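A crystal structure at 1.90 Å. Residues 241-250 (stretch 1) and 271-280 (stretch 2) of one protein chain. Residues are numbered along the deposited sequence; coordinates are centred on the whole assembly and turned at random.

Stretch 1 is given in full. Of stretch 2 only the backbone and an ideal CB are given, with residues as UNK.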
ATOM      1  N   VAL A 241       7.735  -7.558  -4.718  1.00 23.88           N
ATOM      2  CA  VAL A 241       8.557  -6.435  -5.152  1.00 23.39           C
ATOM      3  C   VAL A 241       9.798  -6.235  -4.285  1.00 25.32           C
ATOM      4  O   VAL A 241      10.488  -5.228  -4.423  1.00 25.75           O
ATOM      5  CB  VAL A 241       7.766  -5.117  -5.116  1.00 38.37           C
ATOM      6  CG1 VAL A 241       8.311  -4.148  -6.147  1.00 34.31           C
ATOM      7  CG2 VAL A 241       6.280  -5.362  -5.332  1.00 24.72           C
ATOM      8  N   SER A 242      10.090  -7.189  -3.405  1.00 24.90           N
ATOM      9  CA  SER A 242      11.221  -7.060  -2.483  1.00 28.15           C
ATOM     10  C   SER A 242      12.560  -6.661  -3.117  1.00 22.51           C
ATOM     11  O   SER A 242      13.221  -5.751  -2.616  1.00 24.16           O
ATOM     12  CB  SER A 242      11.396  -8.329  -1.636  1.00 28.46           C
ATOM     13  OG  SER A 242      10.150  -8.792  -1.153  1.00 24.18           O
ATOM     14  N   PRO A 243      12.969  -7.323  -4.213  1.00 23.05           N
ATOM     15  CA  PRO A 243      14.272  -6.904  -4.745  1.00 27.00           C
ATOM     16  C   PRO A 243      14.284  -5.458  -5.235  1.00 30.38           C
ATOM     17  O   PRO A 243      15.248  -4.738  -4.988  1.00 26.21           O
ATOM     18  CB  PRO A 243      14.513  -7.869  -5.917  1.00 25.93           C
ATOM     19  CG  PRO A 243      13.509  -8.963  -5.758  1.00 34.14           C
ATOM     20  CD  PRO A 243      12.338  -8.342  -5.066  1.00 32.29           C
ATOM     21  N   GLN A 244      13.230  -5.048  -5.931  1.00 23.91           N
ATOM     22  CA  GLN A 244      13.152  -3.689  -6.451  1.00 26.96           C
ATOM     23  C   GLN A 244      13.116  -2.645  -5.335  1.00 21.01           C
ATOM     24  O   GLN A 244      13.739  -1.592  -5.447  1.00 23.46           O
ATOM     25  CB  GLN A 244      11.950  -3.527  -7.376  1.00 23.36           C
ATOM     26  CG  GLN A 244      12.068  -4.297  -8.681  1.00 31.02           C
ATOM     27  CD  GLN A 244      12.056  -5.800  -8.482  1.00 25.77           C
ATOM     28  OE1 GLN A 244      11.316  -6.320  -7.649  1.00 27.65           O
ATOM     29  NE2 GLN A 244      12.874  -6.506  -9.250  1.00 29.80           N
ATOM     30  N   ILE A 245      12.389  -2.933  -4.262  1.00 20.81           N
ATOM     31  CA  ILE A 245      12.316  -2.006  -3.140  1.00 22.30           C
ATOM     32  C   ILE A 245      13.689  -1.872  -2.525  1.00 21.57           C
ATOM     33  O   ILE A 245      14.173  -0.766  -2.291  1.00 23.35           O
ATOM     34  CB  ILE A 245      11.359  -2.495  -2.058  1.00 20.50           C
ATOM     35  CG1 ILE A 245       9.964  -2.604  -2.635  1.00 24.86           C
ATOM     36  CG2 ILE A 245      11.371  -1.542  -0.872  1.00 24.17           C
ATOM     37  CD1 ILE A 245       9.382  -1.288  -3.092  1.00 27.44           C
ATOM     38  N   ALA A 246      14.319  -3.008  -2.256  1.00 26.65           N
ATOM     39  CA  ALA A 246      15.672  -2.974  -1.709  1.00 27.29           C
ATOM     40  C   ALA A 246      16.618  -2.202  -2.639  1.00 22.24           C
ATOM     41  O   ALA A 246      17.532  -1.527  -2.162  1.00 25.46           O
ATOM     42  CB  ALA A 246      16.199  -4.416  -1.480  1.00 28.18           C
ATOM     43  N   ASN A 247      16.424  -2.280  -3.961  1.00 26.76           N
ATOM     44  CA  ASN A 247      17.266  -1.474  -4.856  1.00 27.42           C
ATOM     45  C   ASN A 247      17.098   0.025  -4.577  1.00 28.40           C
ATOM     46  O   ASN A 247      18.071   0.778  -4.548  1.00 28.85           O
ATOM     47  CB  ASN A 247      16.930  -1.696  -6.315  1.00 24.30           C
ATOM     48  CG  ASN A 247      17.315  -3.056  -6.815  1.00 34.57           C
ATOM     49  OD1 ASN A 247      18.190  -3.685  -6.270  1.00 28.07           O
ATOM     50  ND2 ASN A 247      16.685  -3.486  -7.894  1.00 28.21           N
ATOM     51  N   ALA A 248      15.856   0.471  -4.401  1.00 26.48           N
ATOM     52  CA  ALA A 248      15.554   1.874  -4.134  1.00 23.89           C
ATOM     53  C   ALA A 248      16.104   2.308  -2.779  1.00 26.04           C
ATOM     54  O   ALA A 248      16.460   3.477  -2.580  1.00 28.70           O
ATOM     55  CB  ALA A 248      14.039   2.066  -4.171  1.00 24.14           C
ATOM     56  N   LEU A 249      16.086   1.413  -1.810  1.00 28.27           N
ATOM     57  CA  LEU A 249      16.512   1.747  -0.458  1.00 25.66           C
ATOM     58  C   LEU A 249      17.981   1.476  -0.223  1.00 28.43           C
ATOM     59  O   LEU A 249      18.453   1.691   0.908  1.00 32.49           O
ATOM     60  CB  LEU A 249      15.696   0.972   0.567  1.00 28.25           C
ATOM     61  CG  LEU A 249      14.208   1.289   0.558  1.00 24.46           C
ATOM     62  CD1 LEU A 249      13.486   0.541   1.675  1.00 30.65           C
ATOM     63  CD2 LEU A 249      13.994   2.779   0.733  1.00 34.10           C
ATOM     64  N   HIS A 250      18.726   1.079  -1.252  1.00 33.01           N
ATOM     65  CA  HIS A 250      20.188   0.913  -1.115  1.00 35.94           C
ATOM     66  C   HIS A 250      20.815   2.288  -0.882  1.00 33.24           C
ATOM     67  O   HIS A 250      20.809   3.140  -1.775  1.00 35.74           O
ATOM     68  CB  HIS A 250      20.783   0.253  -2.354  1.00 38.66           C
ATOM     69  CG  HIS A 250      22.209  -0.159  -2.185  1.00 53.18           C
ATOM     70  ND1 HIS A 250      23.258   0.475  -2.819  1.00 55.64           N
ATOM     71  CD2 HIS A 250      22.757  -1.145  -1.442  1.00 50.48           C
ATOM     72  CE1 HIS A 250      24.388  -0.121  -2.488  1.00 55.00           C
ATOM     73  NE2 HIS A 250      24.109  -1.103  -1.651  1.00 51.77           N
ATOM     74  N   UNK A 271      12.431   3.767  10.822  1.00 40.65           N
ATOM     75  CA  UNK A 271      11.625   2.622  10.428  1.00 44.81           C
ATOM     76  C   UNK A 271      11.943   2.212   8.996  1.00 32.26           C
ATOM     77  O   UNK A 271      11.899   1.015   8.650  1.00 34.24           O
ATOM     78  CB  UNK A 271      10.135   2.939  10.574  1.00 44.81           C
ATOM     79  N   UNK A 272      12.163   3.209   8.116  1.00 34.16           N
ATOM     80  CA  UNK A 272      12.538   2.906   6.736  1.00 35.60           C
ATOM     81  C   UNK A 272      13.883   2.214   6.699  1.00 30.90           C
ATOM     82  O   UNK A 272      14.072   1.234   5.984  1.00 32.56           O
ATOM     83  CB  UNK A 272      12.574   4.179   5.888  1.00 35.60           C
ATOM     84  N   UNK A 273      14.828   2.675   7.516  1.00 30.46           N
ATOM     85  CA  UNK A 273      16.116   1.985   7.600  1.00 37.83           C
ATOM     86  C   UNK A 273      15.919   0.533   8.049  1.00 34.40           C
ATOM     87  O   UNK A 273      16.484  -0.405   7.473  1.00 27.84           O
ATOM     88  CB  UNK A 273      17.053   2.717   8.563  1.00 37.83           C
ATOM     89  N   UNK A 274      15.122   0.334   9.088  1.00 29.47           N
ATOM     90  CA  UNK A 274      14.905  -1.011   9.612  1.00 30.89           C
ATOM     91  C   UNK A 274      14.236  -1.910   8.594  1.00 31.86           C
ATOM     92  O   UNK A 274      14.586  -3.077   8.459  1.00 28.08           O
ATOM     93  CB  UNK A 274      14.061  -0.955  10.887  1.00 30.89           C
ATOM     94  N   UNK A 275      13.279  -1.387   7.863  1.00 28.57           N
ATOM     95  CA  UNK A 275      12.643  -2.179   6.830  1.00 33.05           C
ATOM     96  C   UNK A 275      13.623  -2.537   5.737  1.00 29.32           C
ATOM     97  O   UNK A 275      13.569  -3.648   5.183  1.00 31.04           O
ATOM     98  CB  UNK A 275      11.446  -1.430   6.241  1.00 33.05           C
ATOM     99  N   UNK A 276      14.505  -1.592   5.378  1.00 27.35           N
ATOM    100  CA  UNK A 276      15.545  -1.862   4.369  1.00 29.58           C
ATOM    101  C   UNK A 276      16.449  -3.029   4.778  1.00 26.31           C
ATOM    102  O   UNK A 276      16.770  -3.919   3.974  1.00 30.15           O
ATOM    103  CB  UNK A 276      16.394  -0.610   4.141  1.00 29.58           C
ATOM    104  N   UNK A 277      16.913  -3.005   6.021  1.00 28.57           N
ATOM    105  CA  UNK A 277      17.729  -4.098   6.535  1.00 26.22           C
ATOM    106  C   UNK A 277      16.995  -5.432   6.444  1.00 28.45           C
ATOM    107  O   UNK A 277      17.566  -6.451   6.010  1.00 30.23           O
ATOM    108  CB  UNK A 277      18.134  -3.820   7.984  1.00 26.22           C
ATOM    109  N   UNK A 278      15.768  -5.490   6.968  1.00 27.47           N
ATOM    110  CA  UNK A 278      15.038  -6.761   6.951  1.00 28.87           C
ATOM    111  C   UNK A 278      14.774  -7.252   5.530  1.00 30.00           C
ATOM    112  O   UNK A 278      14.806  -8.458   5.293  1.00 29.68           O
ATOM    113  CB  UNK A 278      13.712  -6.615   7.700  1.00 28.87           C
ATOM    114  N   UNK A 279      14.462  -6.351   4.576  1.00 25.16           N
ATOM    115  CA  UNK A 279      14.314  -6.767   3.173  1.00 31.28           C
ATOM    116  C   UNK A 279      15.617  -7.341   2.631  1.00 33.03           C
ATOM    117  O   UNK A 279      15.606  -8.339   1.911  1.00 26.32           O
ATOM    118  CB  UNK A 279      13.866  -5.587   2.308  1.00 31.28           C
ATOM    119  N   UNK A 280      16.753  -6.709   2.946  1.00 25.17           N
ATOM    120  CA  UNK A 280      18.035  -7.187   2.446  1.00 44.65           C
ATOM    121  C   UNK A 280      18.361  -8.564   3.012  1.00 34.24           C
ATOM    122  O   UNK A 280      18.910  -9.404   2.301  1.00 33.47           O
ATOM    123  CB  UNK A 280      19.147  -6.195   2.794  1.00 44.65           C
TER

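Both stretches are helical, with axes 9.5 Å apart at closest approach and their directions 132° apart; the contacts within 4.5 Å come from 272, 276 and 279. All ten positions of stretch 2 have helical backbone angles; what separates them is where CA-to-CB points.

Position 271 is out of reach of stretch 1, which therefore sets no rule; it holds Asn 271.

At 272 the bond runs sideways and nothing of stretch 1 lies within 5.5 Å of the ideal CB. A side chain with a methyl to extend could still meet the end of Leu 249, so valine, threonine or isoleucine would suit. The residue is Thr 272, whose CG2 lies 4.0 Å from Leu 249 CD2.

Position 273 points away and 274 is out of reach, so any helix-compatible side chain would suit; they carry Val 273 and Asn 274. At 275 the bond is sideways and the ideal CB stays 5.4 Å from Leu 249 CD1, so a polar or long chain that leads off would suit. Gln 275 does so, with OE1 hydrogen-bonded elsewhere in the structure.

Position 276 is where the backbones come nearest, its CA 6.1 Å from the CA of Leu 249. The bond points toward stretch 1 and the ideal CB is already 4.0 Å from Leu 249 CB, which favours something small: glycine, alanine or serine. Leu 249 O, 4.5 Å from the ideal CB, suits a hydroxyl; Ala 246 O lies farther off, within reach through a water. The deposited residue is Ser 276, chi1 t. Its OG is 3.6 Å from Leu 249 O, and no direct hydrogen bond joins the helices; water does the bridging. One water sits 2.7 Å from Ala 246 O and 3.2 Å from Ser 276 OG, donating to the carbonyl. A second donates to Leu 249 O at 2.7 Å and reaches Ser 276 OG weakly at 3.2 Å.

Positions 277 and 278 are out of reach and equally free; they hold Ile 277 and Ser 278.

Position 279 points toward stretch 1, but with more room: its ideal CB lies 4.6 Å from Ala 246 CB, and a space lined by Ser 242, Ile 245 and Leu 249 opens beside it. Leucine, isoleucine or methionine would use it. Leu 279, m then t, has the largest covered area of the contact. Its CD1 packs 3.5 Å from Ile 245 CG2 and 4.4 Å from Leu 249 CD1, while CD2 lies 4.0 Å from Ser 242 CB.

At 280 the bond runs sideways, the ideal CB 5.5 Å from Ala 246 CB, and many polar chains would serve; Glu 280 is extended and poorly ordered.

Stretch 2 (271-280) NTVNQSISLE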
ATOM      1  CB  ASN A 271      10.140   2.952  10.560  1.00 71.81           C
ATOM      2  CG  ASN A 271       9.723   3.170  11.986  1.00104.15           C
ATOM      3  OD1 ASN A 271      10.558   3.198  12.888  1.00 87.27           O
ATOM      4  ND2 ASN A 271       8.421   3.331  12.207  1.00147.67           N
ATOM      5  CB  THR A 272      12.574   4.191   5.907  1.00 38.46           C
ATOM      6  OG1 THR A 272      11.278   4.770   5.907  1.00 41.55           O
ATOM      7  CG2 THR A 272      13.028   3.893   4.497  1.00 38.79           C
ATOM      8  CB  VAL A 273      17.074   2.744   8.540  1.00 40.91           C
ATOM      9  CG1 VAL A 273      18.345   1.923   8.766  1.00 36.76           C
ATOM     10  CG2 VAL A 273      17.392   4.097   7.965  1.00 38.83           C
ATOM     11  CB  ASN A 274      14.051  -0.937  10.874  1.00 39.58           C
ATOM     12  CG  ASN A 274      14.849  -0.365  12.048  1.00 54.78           C
ATOM     13  OD1 ASN A 274      16.078  -0.464  12.037  1.00 45.99           O
ATOM     14  ND2 ASN A 274      14.176   0.227  13.032  1.00 71.05           N
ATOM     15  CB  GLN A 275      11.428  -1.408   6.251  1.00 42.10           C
ATOM     16  CG  GLN A 275      10.304  -1.295   7.243  1.00 53.38           C
ATOM     17  CD  GLN A 275       9.260  -0.265   6.791  1.00 65.23           C
ATOM     18  OE1 GLN A 275       9.027  -0.094   5.590  1.00 44.07           O
ATOM     19  NE2 GLN A 275       8.678   0.444   7.736  1.00 87.95           N
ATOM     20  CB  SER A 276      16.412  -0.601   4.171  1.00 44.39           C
ATOM     21  OG  SER A 276      17.502  -0.844   3.311  1.00 53.67           O
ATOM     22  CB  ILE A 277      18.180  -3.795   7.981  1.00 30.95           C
ATOM     23  CG1 ILE A 277      19.040  -2.540   7.989  1.00 36.61           C
ATOM     24  CG2 ILE A 277      18.893  -4.965   8.572  1.00 32.60           C
ATOM     25  CD1 ILE A 277      19.400  -2.057   9.413  1.00 41.97           C
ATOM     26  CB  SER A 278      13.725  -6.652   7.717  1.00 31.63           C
ATOM     27  OG  SER A 278      13.985  -6.271   9.026  1.00 34.85           O
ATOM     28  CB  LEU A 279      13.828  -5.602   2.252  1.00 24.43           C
ATOM     29  CG  LEU A 279      12.473  -5.118   2.388  1.00 29.49           C
ATOM     30  CD1 LEU A 279      12.271  -3.706   1.749  1.00 30.76           C
ATOM     31  CD2 LEU A 279      11.514  -6.172   1.695  1.00 35.69           C
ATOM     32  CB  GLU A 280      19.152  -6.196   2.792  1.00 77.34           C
ATOM     33  CG  GLU A 280      20.498  -6.552   2.159  1.00130.42           C
ATOM     34  CD  GLU A 280      21.570  -5.504   2.402  1.00138.11           C
ATOM     35  OE1 GLU A 280      21.282  -4.507   3.099  1.00129.31           O
ATOM     36  OE2 GLU A 280      22.699  -5.675   1.896  1.00136.27           O
TER
HETATM   37  O   HOH W   1      18.309  -2.078   0.416  1.00 39.33           O
HETATM   38  O   HOH W   2      17.893   2.310   3.426  1.00 35.17           O
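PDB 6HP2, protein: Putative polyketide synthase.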